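Local coordinates for protein glutathione reductase (Bartonella henselae, PDB 3O0H) that probably catalyses the NADPH-dependent reduction of glutathione disulfide to glutathione, using a bound flavin-adenine dinucleotide and a redox-active disulfide, at residues E57-G62 / K111-L116; G37-A42 / E122-S127; E389-V394 / E418-V423. All coordinates share one frame; numbering follows the deposited sequence.

Interaction 1. Residues E57-G62 / K111-L116. With FAD (flavin-adenine dinucleotide), chain H.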
loop_
_atom_site.group_PDB
_atom_site.type_symbol
_atom_site.label_atom_id
_atom_site.label_comp_id
_atom_site.label_asym_id
_atom_site.label_seq_id
_atom_site.Cartn_x
_atom_site.Cartn_y
_atom_site.Cartn_z
ATOM N N GLU B 57 -12.791 22.330 -25.786
ATOM C CA GLU B 57 -12.483 22.215 -27.206
ATOM C C GLU B 57 -12.225 20.781 -27.665
ATOM O O GLU B 57 -12.227 20.517 -28.877
ATOM C CB GLU B 57 -11.282 23.104 -27.590
ATOM C CG GLU B 57 -9.939 22.689 -26.949
ATOM C CD GLU B 57 -8.781 23.632 -27.231
ATOM O OE1 GLU B 57 -8.904 24.598 -28.000
ATOM O OE2 GLU B 57 -7.698 23.341 -26.728
ATOM N N TYR B 58 -11.941 19.891 -26.721
ATOM C CA TYR B 58 -11.622 18.533 -27.027
ATOM C C TYR B 58 -12.594 17.592 -26.338
ATOM O O TYR B 58 -13.699 17.372 -26.844
ATOM C CB TYR B 58 -10.126 18.222 -26.724
ATOM C CG TYR B 58 -9.688 16.868 -27.243
ATOM C CD1 TYR B 58 -9.122 15.903 -26.407
ATOM C CD2 TYR B 58 -9.862 16.544 -28.600
ATOM C CE1 TYR B 58 -8.736 14.656 -26.912
ATOM C CE2 TYR B 58 -9.476 15.332 -29.090
ATOM C CZ TYR B 58 -8.919 14.382 -28.237
ATOM O OH TYR B 58 -8.569 13.158 -28.768
ATOM N N ARG B 59 -12.208 17.015 -25.207
ATOM C CA ARG B 59 -13.080 16.072 -24.521
ATOM C C ARG B 59 -13.255 16.397 -23.025
ATOM O O ARG B 59 -12.306 16.752 -22.272
ATOM C CB ARG B 59 -12.585 14.646 -24.713
ATOM C CG ARG B 59 -12.644 14.179 -26.170
ATOM C CD ARG B 59 -12.052 12.809 -26.296
ATOM N NE ARG B 59 -12.903 11.796 -25.715
ATOM C CZ ARG B 59 -12.687 10.482 -25.800
ATOM N NH1 ARG B 59 -11.611 9.992 -26.425
ATOM N NH2 ARG B 59 -13.540 9.649 -25.225
ATOM N N ILE B 60 -14.486 16.269 -22.597
ATOM C CA ILE B 60 -14.858 16.590 -21.219
ATOM C C ILE B 60 -14.087 15.692 -20.231
ATOM O O ILE B 60 -14.002 14.468 -20.410
ATOM C CB ILE B 60 -16.365 16.424 -20.993
ATOM C CG1 ILE B 60 -17.173 17.454 -21.810
ATOM C CG2 ILE B 60 -16.685 16.598 -19.516
ATOM C CD1 ILE B 60 -16.968 18.873 -21.313
ATOM N N GLY B 61 -13.472 16.302 -19.216
ATOM C CA GLY B 61 -12.667 15.532 -18.289
ATOM C C GLY B 61 -11.215 15.939 -18.276
ATOM O O GLY B 61 -10.587 15.889 -17.219
ATOM N N GLY B 62 -10.698 16.356 -19.436
ATOM C CA GLY B 62 -9.370 16.948 -19.537
ATOM C C GLY B 62 -8.229 15.957 -19.694
ATOM O O GLY B 62 -8.437 14.773 -19.967
ATOM N N LYS B 111 -13.030 2.311 -23.824
ATOM C CA LYS B 111 -14.345 2.090 -23.149
ATOM C C LYS B 111 -14.303 2.833 -21.799
ATOM O O LYS B 111 -15.255 3.525 -21.412
ATOM C CB LYS B 111 -14.603 0.604 -22.918
ATOM C CG LYS B 111 -15.944 0.262 -22.233
ATOM C CD LYS B 111 -16.195 -1.257 -22.205
ATOM C CE LYS B 111 -17.588 -1.603 -21.655
ATOM N NZ LYS B 111 -17.640 -3.053 -21.287
ATOM N N GLU B 112 -13.189 2.686 -21.095
ATOM C CA GLU B 112 -13.083 3.227 -19.744
ATOM C C GLU B 112 -13.011 4.737 -19.722
ATOM O O GLU B 112 -13.663 5.375 -18.869
ATOM C CB GLU B 112 -11.888 2.627 -18.997
ATOM C CG GLU B 112 -11.653 3.191 -17.582
ATOM C CD GLU B 112 -12.844 3.037 -16.647
ATOM O OE1 GLU B 112 -13.865 2.372 -17.002
ATOM O OE2 GLU B 112 -12.773 3.592 -15.533
ATOM N N ILE B 113 -12.252 5.334 -20.628
ATOM C CA ILE B 113 -12.162 6.790 -20.639
ATOM C C ILE B 113 -13.489 7.415 -21.143
ATOM O O ILE B 113 -13.881 8.482 -20.650
ATOM C CB ILE B 113 -10.923 7.390 -21.415
ATOM C CG1 ILE B 113 -11.063 7.247 -22.937
ATOM C CG2 ILE B 113 -9.577 6.814 -20.878
ATOM C CD1 ILE B 113 -9.948 7.931 -23.801
ATOM N N SER B 114 -14.173 6.753 -22.079
ATOM C CA SER B 114 -15.533 7.189 -22.458
ATOM C C SER B 114 -16.564 7.137 -21.313
ATOM O O SER B 114 -17.407 8.023 -21.192
ATOM C CB SER B 114 -16.030 6.449 -23.711
ATOM O OG SER B 114 -15.138 6.793 -24.787
ATOM N N ARG B 115 -16.473 6.128 -20.450
ATOM C CA ARG B 115 -17.326 6.014 -19.271
ATOM C C ARG B 115 -17.082 7.203 -18.326
ATOM O O ARG B 115 -18.023 7.905 -17.922
ATOM C CB ARG B 115 -17.043 4.711 -18.534
ATOM C CG ARG B 115 -18.037 4.361 -17.419
ATOM C CD ARG B 115 -17.604 3.122 -16.631
ATOM N NE ARG B 115 -16.367 3.322 -15.875
ATOM C CZ ARG B 115 -16.308 3.811 -14.643
ATOM N NH1 ARG B 115 -17.423 4.165 -13.990
ATOM N NH2 ARG B 115 -15.139 3.914 -14.049
ATOM N N LEU B 116 -15.814 7.440 -18.017
ATOM C CA LEU B 116 -15.424 8.556 -17.151
ATOM C C LEU B 116 -15.844 9.917 -17.728
ATOM O O LEU B 116 -16.452 10.739 -17.037
ATOM C CB LEU B 116 -13.910 8.537 -16.961
ATOM C CG LEU B 116 -13.409 7.346 -16.141
ATOM C CD1 LEU B 116 -11.878 7.477 -16.001
ATOM C CD2 LEU B 116 -14.077 7.242 -14.743
HETATM P PA FAD H . -6.371 19.897 -18.003
HETATM O O1A FAD H . -5.238 19.668 -18.956
HETATM O O2A FAD H . -6.844 18.658 -17.294
HETATM O O5B FAD H . -7.628 20.594 -18.701
HETATM C C5B FAD H . -7.535 21.682 -19.597
HETATM C C4B FAD H . -8.690 21.511 -20.562
HETATM O O4B FAD H . -8.929 22.706 -21.291
HETATM C C3B FAD H . -8.476 20.412 -21.597
HETATM O O3B FAD H . -9.591 19.516 -21.602
HETATM C C2B FAD H . -8.375 21.150 -22.918
HETATM O O2B FAD H . -8.942 20.398 -23.965
HETATM C C1B FAD H . -9.184 22.382 -22.694
HETATM N N9A FAD H . -8.825 23.662 -23.325
HETATM C C8A FAD H . -7.607 24.273 -23.350
HETATM N N7A FAD H . -7.756 25.489 -23.898
HETATM C C5A FAD H . -9.077 25.641 -24.212
HETATM C C6A FAD H . -9.806 26.688 -24.709
HETATM N N6A FAD H . -9.249 27.852 -25.077
HETATM N N1A FAD H . -11.161 26.536 -24.880
HETATM C C2A FAD H . -11.764 25.359 -24.506
HETATM N N3A FAD H . -11.053 24.332 -23.980
HETATM C C4A FAD H . -9.737 24.517 -23.805
HETATM N N1 FAD H . -0.959 14.207 -12.869
HETATM C C2 FAD H . -1.055 13.492 -11.692
HETATM O O2 FAD H . -1.415 14.019 -10.609
HETATM N N3 FAD H . -0.762 12.186 -11.697
HETATM C C4 FAD H . -0.400 11.503 -12.846
HETATM O O4 FAD H . -0.193 10.287 -12.744
HETATM C C4X FAD H . -0.300 12.216 -14.041
HETATM N N5 FAD H . 0.036 11.602 -15.216
HETATM C C5X FAD H . 0.075 12.363 -16.384
HETATM C C6 FAD H . 0.434 11.725 -17.558
HETATM C C7 FAD H . 0.478 12.426 -18.755
HETATM C C7M FAD H . 0.864 11.675 -20.018
HETATM C C8 FAD H . 0.156 13.769 -18.776
HETATM C C8M FAD H . 0.235 14.566 -20.061
HETATM C C9 FAD H . -0.179 14.423 -17.596
HETATM C C9A FAD H . -0.215 13.715 -16.390
HETATM N N10 FAD H . -0.553 14.317 -15.190
HETATM C C10 FAD H . -0.617 13.574 -14.038
HETATM C "C1'" FAD H . -0.866 15.759 -15.094
HETATM C "C2'" FAD H . -2.341 16.070 -15.106
HETATM O "O2'" FAD H . -2.890 15.610 -16.326
HETATM C "C3'" FAD H . -2.503 17.563 -14.995
HETATM O "O3'" FAD H . -1.744 18.132 -13.943
HETATM C "C4'" FAD H . -3.969 17.928 -14.911
HETATM O "O4'" FAD H . -4.639 17.373 -16.046
HETATM C "C5'" FAD H . -4.154 19.440 -14.923
HETATM O "O5'" FAD H . -5.551 19.779 -14.776
HETATM P P FAD H . -6.014 21.163 -15.444
HETATM O O1P FAD H . -7.447 21.456 -15.058
HETATM O O2P FAD H . -5.040 22.258 -15.068
HETATM O O3P FAD H . -5.841 21.045 -17.016
HETATM O O HOH W 1 -12.695 6.712 -25.787
#

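Interaction 2. Residues G37-A42 / E122-S127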
loop_
_atom_site.group_PDB
_atom_site.type_symbol
_atom_site.label_atom_id
_atom_site.label_comp_id
_atom_site.label_asym_id
_atom_site.label_seq_id
_atom_site.Cartn_x
_atom_site.Cartn_y
_atom_site.Cartn_z
ATOM N N GLY B 37 -9.303 20.792 -12.963
ATOM C CA GLY B 37 -9.630 21.991 -12.222
ATOM C C GLY B 37 -10.939 22.623 -12.680
ATOM O O GLY B 37 -11.799 22.919 -11.857
ATOM N N GLY B 38 -11.079 22.816 -13.996
ATOM C CA GLY B 38 -12.272 23.455 -14.563
ATOM C C GLY B 38 -13.561 22.725 -14.247
ATOM O O GLY B 38 -14.575 23.332 -13.908
ATOM N N VAL B 39 -13.531 21.405 -14.384
ATOM C CA VAL B 39 -14.756 20.622 -14.212
ATOM C C VAL B 39 -15.177 20.628 -12.753
ATOM O O VAL B 39 -16.405 20.689 -12.449
ATOM C CB VAL B 39 -14.606 19.204 -14.817
ATOM C CG1 VAL B 39 -13.787 18.302 -13.907
ATOM C CG2 VAL B 39 -15.981 18.616 -15.110
ATOM N N ARG B 40 -14.204 20.645 -11.830
ATOM C CA ARG B 40 -14.524 20.714 -10.408
ATOM C C ARG B 40 -15.155 22.049 -10.077
ATOM O O ARG B 40 -16.193 22.079 -9.431
ATOM C CB ARG B 40 -13.315 20.500 -9.490
ATOM C CG ARG B 40 -13.677 20.591 -7.966
ATOM C CD ARG B 40 -14.625 19.471 -7.484
ATOM N NE ARG B 40 -14.072 18.117 -7.660
ATOM C CZ ARG B 40 -13.398 17.444 -6.711
ATOM N NH1 ARG B 40 -13.116 17.977 -5.517
ATOM N NH2 ARG B 40 -12.939 16.257 -6.980
ATOM N N ALA B 41 -14.526 23.139 -10.544
ATOM C CA ALA B 41 -14.991 24.488 -10.265
ATOM C C ALA B 41 -16.394 24.739 -10.797
ATOM O O ALA B 41 -17.260 25.303 -10.101
ATOM C CB ALA B 41 -14.016 25.535 -10.879
ATOM N N ALA B 42 -16.605 24.377 -12.045
ATOM C CA ALA B 42 -17.887 24.598 -12.696
ATOM C C ALA B 42 -19.030 23.831 -12.031
ATOM O O ALA B 42 -20.100 24.410 -11.830
ATOM C CB ALA B 42 -17.813 24.240 -14.166
ATOM N N GLU B 122 -22.147 14.330 -17.163
ATOM C CA GLU B 122 -23.358 14.228 -16.327
ATOM C C GLU B 122 -23.275 15.094 -15.069
ATOM O O GLU B 122 -24.246 15.721 -14.653
ATOM C CB GLU B 122 -23.565 12.799 -15.842
ATOM C CG GLU B 122 -24.263 11.893 -16.768
ATOM C CD GLU B 122 -25.176 10.897 -16.030
ATOM O OE1 GLU B 122 -25.030 10.621 -14.809
ATOM O OE2 GLU B 122 -26.066 10.393 -16.687
ATOM N N GLY B 123 -22.113 15.087 -14.439
ATOM C CA GLY B 123 -21.913 15.890 -13.222
ATOM C C GLY B 123 -22.089 17.364 -13.502
ATOM O O GLY B 123 -22.717 18.079 -12.731
ATOM N N LEU B 124 -21.562 17.811 -14.625
ATOM C CA LEU B 124 -21.717 19.214 -15.055
ATOM C C LEU B 124 -23.173 19.511 -15.301
ATOM O O LEU B 124 -23.713 20.517 -14.850
ATOM C CB LEU B 124 -20.939 19.479 -16.328
ATOM C CG LEU B 124 -19.428 19.474 -16.230
ATOM C CD1 LEU B 124 -18.732 19.443 -17.597
ATOM C CD2 LEU B 124 -18.967 20.684 -15.412
ATOM N N GLN B 125 -23.847 18.599 -15.980
ATOM C CA GLN B 125 -25.239 18.823 -16.366
ATOM C C GLN B 125 -26.197 18.714 -15.210
ATOM O O GLN B 125 -27.186 19.432 -15.209
ATOM C CB GLN B 125 -25.624 17.884 -17.516
ATOM C CG GLN B 125 -24.744 18.217 -18.747
ATOM C CD GLN B 125 -24.950 17.287 -19.927
ATOM O OE1 GLN B 125 -25.343 16.116 -19.771
ATOM N NE2 GLN B 125 -24.722 17.831 -21.131
ATOM N N ASN B 126 -25.898 17.846 -14.229
ATOM C CA ASN B 126 -26.683 17.766 -12.983
ATOM C C ASN B 126 -26.654 19.095 -12.234
ATOM O O ASN B 126 -27.595 19.414 -11.502
ATOM C CB ASN B 126 -26.155 16.723 -11.962
ATOM C CG ASN B 126 -26.266 15.291 -12.415
ATOM O OD1 ASN B 126 -27.095 14.917 -13.253
ATOM N ND2 ASN B 126 -25.410 14.445 -11.812
ATOM N N SER B 127 -25.542 19.827 -12.362
ATOM C CA SER B 127 -25.397 21.149 -11.770
ATOM C C SER B 127 -25.820 22.282 -12.690
ATOM O O SER B 127 -25.442 23.427 -12.433
ATOM C CB SER B 127 -23.924 21.414 -11.432
ATOM O OG SER B 127 -23.554 20.622 -10.345
#

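Interaction 3. Residues E389-V394 / E418-V423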
loop_
_atom_site.group_PDB
_atom_site.type_symbol
_atom_site.label_atom_id
_atom_site.label_comp_id
_atom_site.label_asym_id
_atom_site.label_seq_id
_atom_site.Cartn_x
_atom_site.Cartn_y
_atom_site.Cartn_z
ATOM N N GLU B 389 19.602 13.152 9.953
ATOM C CA GLU B 389 19.727 11.738 10.220
ATOM C C GLU B 389 19.026 11.025 9.049
ATOM O O GLU B 389 17.930 11.403 8.644
ATOM C CB GLU B 389 19.035 11.397 11.535
ATOM C CG GLU B 389 19.720 11.955 12.803
ATOM C CD GLU B 389 18.879 11.746 14.056
ATOM O OE1 GLU B 389 17.699 11.350 13.946
ATOM O OE2 GLU B 389 19.375 12.006 15.130
ATOM N N ILE B 390 19.692 10.013 8.505
ATOM C CA ILE B 390 19.175 9.237 7.373
ATOM C C ILE B 390 18.898 7.797 7.817
ATOM O O ILE B 390 19.791 7.105 8.341
ATOM C CB ILE B 390 20.181 9.204 6.235
ATOM C CG1 ILE B 390 20.507 10.616 5.734
ATOM C CG2 ILE B 390 19.652 8.305 5.098
ATOM C CD1 ILE B 390 19.321 11.323 5.115
ATOM N N TYR B 391 17.681 7.338 7.579
ATOM C CA TYR B 391 17.290 5.987 7.884
ATOM C C TYR B 391 16.935 5.359 6.547
ATOM O O TYR B 391 15.942 5.745 5.928
ATOM C CB TYR B 391 16.099 5.933 8.845
ATOM C CG TYR B 391 16.410 6.599 10.189
ATOM C CD1 TYR B 391 16.702 5.841 11.319
ATOM C CD2 TYR B 391 16.359 7.993 10.322
ATOM C CE1 TYR B 391 16.978 6.455 12.563
ATOM C CE2 TYR B 391 16.635 8.629 11.566
ATOM C CZ TYR B 391 16.940 7.855 12.671
ATOM O OH TYR B 391 17.200 8.457 13.867
ATOM N N ARG B 392 17.801 4.452 6.109
ATOM C CA ARG B 392 17.788 3.893 4.756
ATOM C C ARG B 392 17.782 2.381 4.795
ATOM O O ARG B 392 18.586 1.756 5.510
ATOM C CB ARG B 392 19.039 4.367 4.035
ATOM C CG ARG B 392 19.116 4.048 2.543
ATOM C CD ARG B 392 20.415 4.601 1.948
ATOM N NE ARG B 392 20.500 4.424 0.495
ATOM C CZ ARG B 392 20.824 3.282 -0.116
ATOM N NH1 ARG B 392 21.093 2.187 0.586
ATOM N NH2 ARG B 392 20.887 3.227 -1.444
ATOM N N THR B 393 16.900 1.775 4.001
ATOM C CA THR B 393 16.893 0.323 3.883
ATOM C C THR B 393 16.552 -0.109 2.481
ATOM O O THR B 393 15.653 0.444 1.878
ATOM C CB THR B 393 15.928 -0.373 4.909
ATOM O OG1 THR B 393 16.111 -1.795 4.813
ATOM C CG2 THR B 393 14.459 -0.018 4.665
ATOM N N VAL B 394 17.281 -1.110 1.980
ATOM C CA VAL B 394 16.971 -1.750 0.709
ATOM C C VAL B 394 16.833 -3.224 1.092
ATOM O O VAL B 394 17.737 -3.784 1.691
ATOM C CB VAL B 394 18.100 -1.615 -0.338
ATOM C CG1 VAL B 394 17.753 -2.464 -1.609
ATOM C CG2 VAL B 394 18.369 -0.167 -0.707
ATOM N N GLU B 418 17.671 17.992 14.969
ATOM C CA GLU B 418 17.406 18.879 16.093
ATOM C C GLU B 418 15.957 18.806 16.510
ATOM O O GLU B 418 15.696 18.730 17.675
ATOM C CB GLU B 418 17.749 20.326 15.773
ATOM C CG GLU B 418 19.239 20.553 15.609
ATOM C CD GLU B 418 19.560 21.945 15.052
ATOM O OE1 GLU B 418 18.980 22.343 13.995
ATOM O OE2 GLU B 418 20.429 22.608 15.656
ATOM N N SER B 419 15.022 18.861 15.565
ATOM C CA SER B 419 13.581 18.794 15.907
ATOM C C SER B 419 13.063 17.339 15.985
ATOM O O SER B 419 11.999 17.095 16.548
ATOM C CB SER B 419 12.746 19.526 14.867
ATOM O OG SER B 419 12.799 18.771 13.656
ATOM N N ARG B 420 13.820 16.398 15.435
ATOM C CA ARG B 420 13.384 14.995 15.237
ATOM C C ARG B 420 12.240 14.848 14.197
ATOM O O ARG B 420 11.776 13.739 13.943
ATOM C CB ARG B 420 13.046 14.298 16.576
ATOM C CG ARG B 420 14.310 13.984 17.470
ATOM C CD ARG B 420 15.134 12.794 16.920
ATOM N NE ARG B 420 14.537 11.451 17.140
ATOM C CZ ARG B 420 14.967 10.312 16.570
ATOM N NH1 ARG B 420 15.996 10.326 15.721
ATOM N NH2 ARG B 420 14.386 9.137 16.861
ATOM N N ILE B 421 11.832 15.937 13.542
ATOM C CA ILE B 421 10.766 15.851 12.530
ATOM C C ILE B 421 11.261 15.086 11.270
ATOM O O ILE B 421 12.376 15.324 10.771
ATOM C CB ILE B 421 10.219 17.239 12.154
ATOM C CG1 ILE B 421 9.548 17.916 13.370
ATOM C CG2 ILE B 421 9.193 17.098 11.057
ATOM C CD1 ILE B 421 9.187 19.405 13.179
ATOM N N VAL B 422 10.429 14.179 10.764
ATOM C CA VAL B 422 10.705 13.515 9.474
ATOM C C VAL B 422 10.340 14.545 8.413
ATOM O O VAL B 422 9.169 14.952 8.291
ATOM C CB VAL B 422 9.894 12.273 9.255
ATOM C CG1 VAL B 422 10.320 11.608 7.928
ATOM C CG2 VAL B 422 10.032 11.335 10.441
ATOM N N VAL B 423 11.365 15.000 7.697
ATOM C CA VAL B 423 11.238 16.043 6.693
ATOM C C VAL B 423 11.238 15.558 5.260
ATOM O O VAL B 423 10.984 16.347 4.342
ATOM C CB VAL B 423 12.349 17.089 6.836
ATOM C CG1 VAL B 423 12.259 17.762 8.248
ATOM C CG2 VAL B 423 13.736 16.489 6.579
HETATM O O HOH W 2 14.931 6.551 15.548
#

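Interaction 1. Residues E57-G62 / K111-L116
Arg59 and Ser114 bring the two backbones nearest, 9.4 Å between their CA atoms, so the loop 57-62 and the helical turn 111-116 meet through side chains alone. Arg59 does most of the spanning. Its CG lies anti to the carbonyl carbon (chi1 -65°) and the chain bends at chi3 (72°), which carries the guanidinium out to the helix. There Arg59 NH1 lies 3.7 Å from Ile113 CD1, and the two side chains cross at about a right angle, the methyl approaching the guanidinium obliquely. Ser114 OG stands at the edge of the same group, in its plane, with Arg59 NH2 and Ser114 OG 3.3 Å apart. Water 1 joins these two residues: it accepts from Arg59 NH2 at 3.1 Å and hydrogen-bonds Ser114 OG at 2.6 Å. The stronger polar partners lie farther along or back on helix 102-126, where Glu117 forms a salt bridge with Arg59 NH2 and the carbonyl of Asn110 hydrogen-bonds Ser114 OG. Loop 57-62 belongs to the FAD-binding Rossmann-type fold, following strand 52-55 and leading into helix 62-67, and its other side lines the dinucleotide pocket. Glu57 N approaches FAD N3A to 3.2 Å, while the side chain of Glu57, extended beyond CG, lies over one face of the adenine, its CG 3.6 Å from FAD C4A; Arg135 pairs with its OE1. Gly62 CA comes within 3.3 Å of the ribose hydroxyl FAD O3B. One turn of the helix is braced internally by Arg115, which grips Glu112 side-on through NE and NH2, one nitrogen to each carboxylate oxygen; Val401 of the second subunit packs on both residues.

Interaction 2. Residues G37-A42 / E122-S127
Apolar packing carries the contact between Val39 and Ala42 on one helix and Leu124 on the other. Val39 CG2 and Leu124 CD2 are 3.6 Å apart, and the side chains meet at about a right angle. With chi1 at 77°, CG1 of Val39 sits between the backbone nitrogen and the carbonyl carbon, which leaves CG2 anti to the nitrogen as the methyl that does the touching: Val39 CG2 comes against CG and both methyls of Leu124, with Leu124 CD1 at 3.8 Å. Leu124 CD2 reaches further, to 3.9 Å from Ala42 CB and a similar distance from the carbonyl oxygen of Val39, thereby covering one turn of helix 36-47. This helix follows the first strand of the Rossmann-type fold, and Gly38 fits the last glycine of a GxGxxG pattern, consistent with a dinucleotide-binding turn; its neighbour Gly37 hydrogen-bonds a phosphate oxygen of FAD through N. The nearest atoms of the Val39 side chain and FAD are about 7 Å apart. Beneath the helices, Ile54 of strand 52-55 touches both Ala42 and Leu124, while Ile131 of strand 130-132 adds to the surroundings of Leu124. Polar interactions lie within each helix and at the end of helix 102-126. Ala42 N bonds Gly38 O at 2.9 Å, and Asn126 N bonds Glu122 O at 2.7 Å. Ser127, the first residue to leave helical geometry, has its hydroxyl hydrogen-bonded to the carbonyl oxygen of Arg43, the residue following segment 37-42.

Interaction 3. Residues E389-V394 / E418-V423
Arg420 reaches from a turn to Glu389 and Tyr391 on a strand of the antiparallel sheet in the dimerisation domain. The two segments are not sheet neighbours: strand 409-416 lies between strands 387-395 and 422-428, and it is the turn leading from 409-416 into 422-428 that holds Arg420, with positive phi. An ST turn shapes the same loop, Ser419 OG accepting from Ile421 N at 3.0 Å. Of the three residues, Arg420 has the most surface buried by the contact. Bends at chi2 and chi3, both near -75°, fold its chain back so that the guanidinium reaches the strand, where one nitrogen, NH1, serves two partners. Arg420 NH1 makes a salt bridge to Glu389 OE1 at 2.7 Å, although the hydrogen bond within it is weak because the angle at hydrogen is only 121°. Carboxylate and guanidinium are also well away from coplanar, their planes 68° apart. The second bond, from Arg420 NH1 to Tyr391 OH, is 2.9 Å long and straighter, and the hydroxyl lies close to the guanidinium plane. Glu389 and Tyr391 are two residues apart on the strand and point their side chains to the same side, which sets carboxylate and phenol next to each other; Glu389 OE1 stands at the edge of the tyrosine ring, in its plane, 2.9 Å from Tyr391 OH. Asp450 forms a salt bridge with Arg420 NE, and Lys449 makes a cation-pi contact with Tyr391. Water 2 accepts from Arg420 NH2 at 3.0 Å and donates weakly to Tyr391 OH.

In the fold
From the N terminus, the chain passes through helix 36-47 and strand 52-55, then loop 57-62. Helix 102-126 returns to both: residues 111-116 close interaction 1, and 122-127 close interaction 2 around it, so the first loop is nested within the second. The two touch where Ile60 CG2 lies 4.0 Å from Leu124 CD1, and together they tie one long helix to the FAD-binding Rossmann-type fold. Interaction 3 follows in series, closing a shorter loop within the antiparallel sheet of the dimerisation domain. Its centre lies about 42 Å from the centre of each of the others, and on the far side of the chain's centre from interaction 1.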